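Local coordinates for large exoprotein involved in heme utilization or adhesion (Yersinia kristensenii ATCC 33638, PDB 5E3E) that acts as the toxin of a contact-dependent inhibition system, probably as an RNase A-like nuclease, and is captured here in complex with its immunity protein CdiI, at residues 53-58 / 62-67; 93-98 / 103-108. All blocks are in the same frame, centred on the assembly; numbering follows the deposited sequence.

Contact 1. Residues 53-58 / 62-67; sequences DSYLSG and GYLEID
Y55, on helix 49-58, turns one face of its ring to CB of L64 in strand 63-68. The main interaction is CH-pi: L64 CB stands 3.8 Å from the centroid of the Y55 ring and only 5° off its normal, almost exactly over the middle. Y55 has its CG anti to the backbone N (chi1 163°), which swings the ring off the helix and across L64.

Apolar packing continues toward the root of the tyrosine, where L64 CD2 comes to 3.8 Å from Y55 CB; the two side chains run past each other in opposite directions. L64 also reaches back to K51 and I52 of the same helix.

The outer part of the ring meets backbone carbonyls. Y55 CE1 is 3.4 Å from Y63 O, which approaches the ring obliquely, and Y55 OH lies 3.3 Å from G62 O. The hydroxyl is hydrogen-bonded to K61 O in the short connecting loop.

Within these segments Y55 carries the contact, and its chemistry is divided along the side chain: the ring is gripped by dispersion, through the CH-pi and apolar contacts with leucine, while the hydroxyl of this buried residue is satisfied by the carbonyl of K61.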
loop_
_atom_site.group_PDB
_atom_site.type_symbol
_atom_site.label_atom_id
_atom_site.label_comp_id
_atom_site.label_asym_id
_atom_site.label_seq_id
_atom_site.Cartn_x
_atom_site.Cartn_y
_atom_site.Cartn_z
ATOM N N ASP B 53 8.273 15.726 8.366
ATOM C CA ASP B 53 9.257 16.825 8.306
ATOM C C ASP B 53 10.589 16.329 7.773
ATOM O O ASP B 53 11.176 16.980 6.926
ATOM C CB ASP B 53 9.430 17.503 9.681
ATOM C CG ASP B 53 8.256 18.421 10.051
ATOM O OD1 ASP B 53 7.409 18.755 9.174
ATOM O OD2 ASP B 53 8.188 18.826 11.240
ATOM N N SER B 54 11.049 15.175 8.244
ATOM C CA SER B 54 12.282 14.561 7.712
ATOM C C SER B 54 12.134 14.181 6.255
ATOM O O SER B 54 13.067 14.349 5.479
ATOM C CB SER B 54 12.654 13.294 8.488
ATOM O OG SER B 54 12.796 13.586 9.866
ATOM N N TYR B 55 10.965 13.632 5.906
ATOM C CA TYR B 55 10.689 13.217 4.535
ATOM C C TYR B 55 10.788 14.419 3.586
ATOM O O TYR B 55 11.454 14.330 2.560
ATOM C CB TYR B 55 9.327 12.506 4.430
ATOM C CG TYR B 55 8.766 12.407 3.022
ATOM C CD1 TYR B 55 9.209 11.414 2.133
ATOM C CD2 TYR B 55 7.804 13.293 2.574
ATOM C CE1 TYR B 55 8.694 11.319 0.862
ATOM C CE2 TYR B 55 7.286 13.200 1.295
ATOM C CZ TYR B 55 7.746 12.198 0.446
ATOM O OH TYR B 55 7.263 12.093 -0.838
ATOM N N LEU B 56 10.198 15.549 3.947
ATOM C CA LEU B 56 10.154 16.719 3.055
ATOM C C LEU B 56 11.529 17.389 2.880
ATOM O O LEU B 56 11.871 17.866 1.800
ATOM C CB LEU B 56 9.159 17.759 3.578
ATOM C CG LEU B 56 7.697 17.324 3.559
ATOM C CD1 LEU B 56 6.848 18.349 4.297
ATOM C CD2 LEU B 56 7.196 17.107 2.142
ATOM N N SER B 57 12.315 17.388 3.937
ATOM C CA SER B 57 13.591 18.114 3.923
ATOM C C SER B 57 14.735 17.272 3.362
ATOM O O SER B 57 15.674 17.798 2.759
ATOM C CB SER B 57 13.923 18.586 5.344
ATOM O OG SER B 57 14.297 17.489 6.164
ATOM N N GLY B 58 14.680 15.965 3.572
ATOM C CA GLY B 58 15.813 15.112 3.243
ATOM C C GLY B 58 15.638 14.009 2.213
ATOM O O GLY B 58 16.634 13.452 1.767
ATOM N N GLY B 62 9.191 9.256 -3.707
ATOM C CA GLY B 62 7.993 9.780 -4.353
ATOM C C GLY B 62 6.813 9.924 -3.412
ATOM O O GLY B 62 5.970 10.829 -3.592
ATOM N N TYR B 63 6.730 9.023 -2.439
ATOM C CA TYR B 63 5.587 8.955 -1.506
ATOM C C TYR B 63 6.079 8.717 -0.096
ATOM O O TYR B 63 7.225 8.309 0.102
ATOM C CB TYR B 63 4.624 7.816 -1.918
ATOM C CG TYR B 63 4.153 7.978 -3.340
ATOM C CD1 TYR B 63 4.899 7.471 -4.409
ATOM C CD2 TYR B 63 3.039 8.759 -3.633
ATOM C CE1 TYR B 63 4.506 7.665 -5.728
ATOM C CE2 TYR B 63 2.629 8.964 -4.942
ATOM C CZ TYR B 63 3.351 8.423 -5.992
ATOM O OH TYR B 63 2.992 8.626 -7.326
ATOM N N LEU B 64 5.184 8.893 0.860
ATOM C CA LEU B 64 5.422 8.539 2.260
ATOM C C LEU B 64 4.162 7.888 2.851
ATOM O O LEU B 64 3.055 8.398 2.716
ATOM C CB LEU B 64 5.797 9.766 3.085
ATOM C CG LEU B 64 6.078 9.526 4.592
ATOM C CD1 LEU B 64 7.411 8.826 4.827
ATOM C CD2 LEU B 64 6.029 10.837 5.337
ATOM N N GLU B 65 4.379 6.761 3.506
ATOM C CA GLU B 65 3.348 6.032 4.258
ATOM C C GLU B 65 3.291 6.550 5.682
ATOM O O GLU B 65 4.324 6.621 6.356
ATOM C CB GLU B 65 3.753 4.548 4.307
ATOM C CG GLU B 65 2.910 3.666 5.218
ATOM C CD GLU B 65 3.448 2.250 5.348
ATOM O OE1 GLU B 65 4.329 1.831 4.529
ATOM O OE2 GLU B 65 2.938 1.534 6.269
ATOM N N ILE B 66 2.095 6.882 6.173
ATOM C CA ILE B 66 1.945 7.214 7.557
ATOM C C ILE B 66 0.802 6.387 8.088
ATOM O O ILE B 66 -0.261 6.327 7.484
ATOM C CB ILE B 66 1.726 8.711 7.827
ATOM C CG1 ILE B 66 0.487 9.226 7.145
ATOM C CG2 ILE B 66 2.948 9.515 7.345
ATOM C CD1 ILE B 66 -0.027 10.542 7.693
ATOM N N ASP B 67 1.054 5.735 9.202
ATOM C CA ASP B 67 0.102 4.794 9.770
ATOM C C ASP B 67 -0.535 5.366 11.010
ATOM O O ASP B 67 0.003 6.286 11.653
ATOM C CB ASP B 67 0.789 3.446 10.009
ATOM C CG ASP B 67 1.238 2.787 8.692
ATOM O OD1 ASP B 67 0.379 2.572 7.810
ATOM O OD2 ASP B 67 2.439 2.512 8.520
#

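Contact 2. Residues 93-98 / 103-108; sequences IIIARD and TGYKII
I95 and I107 face each other as a non-hydrogen-bonded pair in the antiparallel beta hairpin formed by strands 86-97 and 105-113, part of the curved sheet of this RNase A-like toxin domain. The strands are clearly twisted, with 143° between the directions of the short segments 93-97 and 105-108.

Backbone hydrogen bonds hold the ladder. A96 and K106 form the hydrogen-bonded pair, A96 N to K106 O and K106 N to A96 O, both 2.9 Å. Beyond them I108 N donates to I94 O. Near the turn D98 N reaches G104 O at 2.8 Å; the bond is straight at hydrogen (170°), yet the donor sits well above the carbonyl plane. G104 has a positive phi, a conformation easily taken up by glycine.

Apolar side chains pack on both faces. On that of I95 and I107, I93 CG2 meets I107 CG2 at 4.0 Å, and helices 34-47 and 49-58 cover the group. On the other, A96 CB lies 3.7 Å from I108 CG1, while I94 and I108 touch C16 and L25 of the CdiI immunity protein.

Around the carboxylate of D98, the aliphatic part of K106 passes close, CD 3.4 Å from D98 OD2, but the ammonium lies farther off; D98 OD1 bonds to S100 OG.

The Y105 ring is sandwiched: I95, its CG1 between backbone N and carbonyl carbon (chi1 68°), puts CD1 over one face, offset toward the rim and 4.1 Å from the ring centroid, and T103 OG1 stands 3.3 Å above the opposite face, over its centre.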
loop_
_atom_site.group_PDB
_atom_site.type_symbol
_atom_site.label_atom_id
_atom_site.label_comp_id
_atom_site.label_asym_id
_atom_site.label_seq_id
_atom_site.Cartn_x
_atom_site.Cartn_y
_atom_site.Cartn_z
ATOM N N ILE B 93 -2.344 6.247 5.524
ATOM C CA ILE B 93 -2.465 7.372 4.620
ATOM C C ILE B 93 -1.229 7.414 3.749
ATOM O O ILE B 93 -0.139 7.163 4.239
ATOM C CB ILE B 93 -2.536 8.718 5.418
ATOM C CG1 ILE B 93 -3.600 8.674 6.544
ATOM C CG2 ILE B 93 -2.741 9.885 4.478
ATOM C CD1 ILE B 93 -4.961 8.296 6.170
ATOM N N ILE B 94 -1.378 7.724 2.469
ATOM C CA ILE B 94 -0.216 7.873 1.596
ATOM C C ILE B 94 -0.170 9.312 1.148
ATOM O O ILE B 94 -1.168 9.811 0.596
ATOM C CB ILE B 94 -0.293 6.971 0.338
ATOM C CG1 ILE B 94 -0.419 5.479 0.694
ATOM C CG2 ILE B 94 0.922 7.190 -0.582
ATOM C CD1 ILE B 94 0.615 4.987 1.647
ATOM N N ILE B 95 0.972 9.963 1.347
ATOM C CA ILE B 95 1.174 11.336 0.892
ATOM C C ILE B 95 2.279 11.415 -0.141
ATOM O O ILE B 95 3.074 10.495 -0.296
ATOM C CB ILE B 95 1.444 12.302 2.058
ATOM C CG1 ILE B 95 2.805 12.043 2.725
ATOM C CG2 ILE B 95 0.325 12.216 3.059
ATOM C CD1 ILE B 95 3.217 13.130 3.700
ATOM N N ALA B 96 2.277 12.500 -0.885
ATOM C CA ALA B 96 3.339 12.733 -1.843
ATOM C C ALA B 96 3.837 14.147 -1.732
ATOM O O ALA B 96 3.067 15.069 -1.478
ATOM C CB ALA B 96 2.850 12.474 -3.243
ATOM N N ARG B 97 5.137 14.328 -1.944
ATOM C CA ARG B 97 5.738 15.643 -1.856
ATOM C C ARG B 97 5.136 16.500 -2.973
ATOM O O ARG B 97 5.104 16.072 -4.128
ATOM C CB ARG B 97 7.258 15.522 -2.005
ATOM C CG ARG B 97 8.040 16.750 -1.554
ATOM C CD ARG B 97 9.536 16.566 -1.754
ATOM N NE ARG B 97 10.051 15.381 -1.067
ATOM C CZ ARG B 97 10.208 14.187 -1.641
ATOM N NH1 ARG B 97 10.675 13.176 -0.934
ATOM N NH2 ARG B 97 9.928 14.016 -2.919
ATOM N N ASP B 98 4.652 17.689 -2.613
ATOM C CA ASP B 98 3.983 18.609 -3.542
ATOM C C ASP B 98 4.255 20.050 -3.097
ATOM O O ASP B 98 3.439 20.654 -2.387
ATOM C CB ASP B 98 2.474 18.344 -3.579
ATOM C CG ASP B 98 1.761 19.159 -4.661
ATOM O OD1 ASP B 98 2.443 19.935 -5.351
ATOM O OD2 ASP B 98 0.525 19.025 -4.822
ATOM N N THR B 103 1.339 22.751 3.101
ATOM C CA THR B 103 2.059 21.825 3.980
ATOM C C THR B 103 3.285 21.203 3.301
ATOM O O THR B 103 4.114 20.573 3.959
ATOM C CB THR B 103 1.123 20.684 4.415
ATOM O OG1 THR B 103 0.670 19.983 3.256
ATOM C CG2 THR B 103 -0.080 21.233 5.159
ATOM N N GLY B 104 3.371 21.352 1.982
ATOM C CA GLY B 104 4.446 20.763 1.184
ATOM C C GLY B 104 4.130 19.381 0.616
ATOM O O GLY B 104 4.965 18.784 -0.042
ATOM N N TYR B 105 2.924 18.877 0.877
ATOM C CA TYR B 105 2.514 17.548 0.410
ATOM C C TYR B 105 1.042 17.502 0.057
ATOM O O TYR B 105 0.257 18.340 0.487
ATOM C CB TYR B 105 2.815 16.476 1.471
ATOM C CG TYR B 105 2.089 16.661 2.789
ATOM C CD1 TYR B 105 0.774 16.215 2.961
ATOM C CD2 TYR B 105 2.714 17.289 3.864
ATOM C CE1 TYR B 105 0.102 16.400 4.163
ATOM C CE2 TYR B 105 2.055 17.466 5.071
ATOM C CZ TYR B 105 0.754 17.028 5.215
ATOM O OH TYR B 105 0.118 17.232 6.422
ATOM N N LYS B 106 0.662 16.505 -0.727
ATOM C CA LYS B 106 -0.748 16.215 -0.914
ATOM C C LYS B 106 -1.059 14.802 -0.439
ATOM O O LYS B 106 -0.214 13.936 -0.490
ATOM C CB LYS B 106 -1.162 16.410 -2.362
ATOM C CG LYS B 106 -0.630 15.378 -3.331
ATOM C CD LYS B 106 -0.697 15.848 -4.781
ATOM C CE LYS B 106 -2.052 16.426 -5.185
ATOM N NZ LYS B 106 -3.145 15.421 -5.236
ATOM N N ILE B 107 -2.293 14.601 0.008
ATOM C CA ILE B 107 -2.772 13.287 0.362
ATOM C C ILE B 107 -3.203 12.546 -0.913
ATOM O O ILE B 107 -4.129 12.953 -1.653
ATOM C CB ILE B 107 -3.950 13.377 1.345
ATOM C CG1 ILE B 107 -3.470 14.008 2.655
ATOM C CG2 ILE B 107 -4.524 11.998 1.609
ATOM C CD1 ILE B 107 -4.618 14.525 3.484
ATOM N N ILE B 108 -2.518 11.448 -1.179
ATOM C CA ILE B 108 -2.799 10.672 -2.380
ATOM C C ILE B 108 -4.007 9.794 -2.140
ATOM O O ILE B 108 -4.928 9.772 -2.938
ATOM C CB ILE B 108 -1.594 9.800 -2.758
ATOM C CG1 ILE B 108 -0.411 10.726 -3.118
ATOM C CG2 ILE B 108 -1.911 8.891 -3.923
ATOM C CD1 ILE B 108 -0.617 11.613 -4.342
#

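How the contacts relate
Coming from the N terminus, after two earlier helices and a strand, the chain enters helix 49-58, then turns over a short loop into strand 63-68, and contact 1 closes that loop. Contact 2 follows in series, closing the turn between strands 86-97 and 105-113; neither loop encloses or crosses the other. The two meet in the sheet, where strand 63-68 lies beside strand 86-97: L64 N is 2.9 Å from I95 O and I66 O is 2.9 Å from I93 N, both probable hydrogen bonds. Strand 86-97 is therefore the shared middle strand here, flanked by 63-68 and 105-113. L56 CD1 packs against T103 O, so the helix of contact 1 also touches the hairpin turn of contact 2.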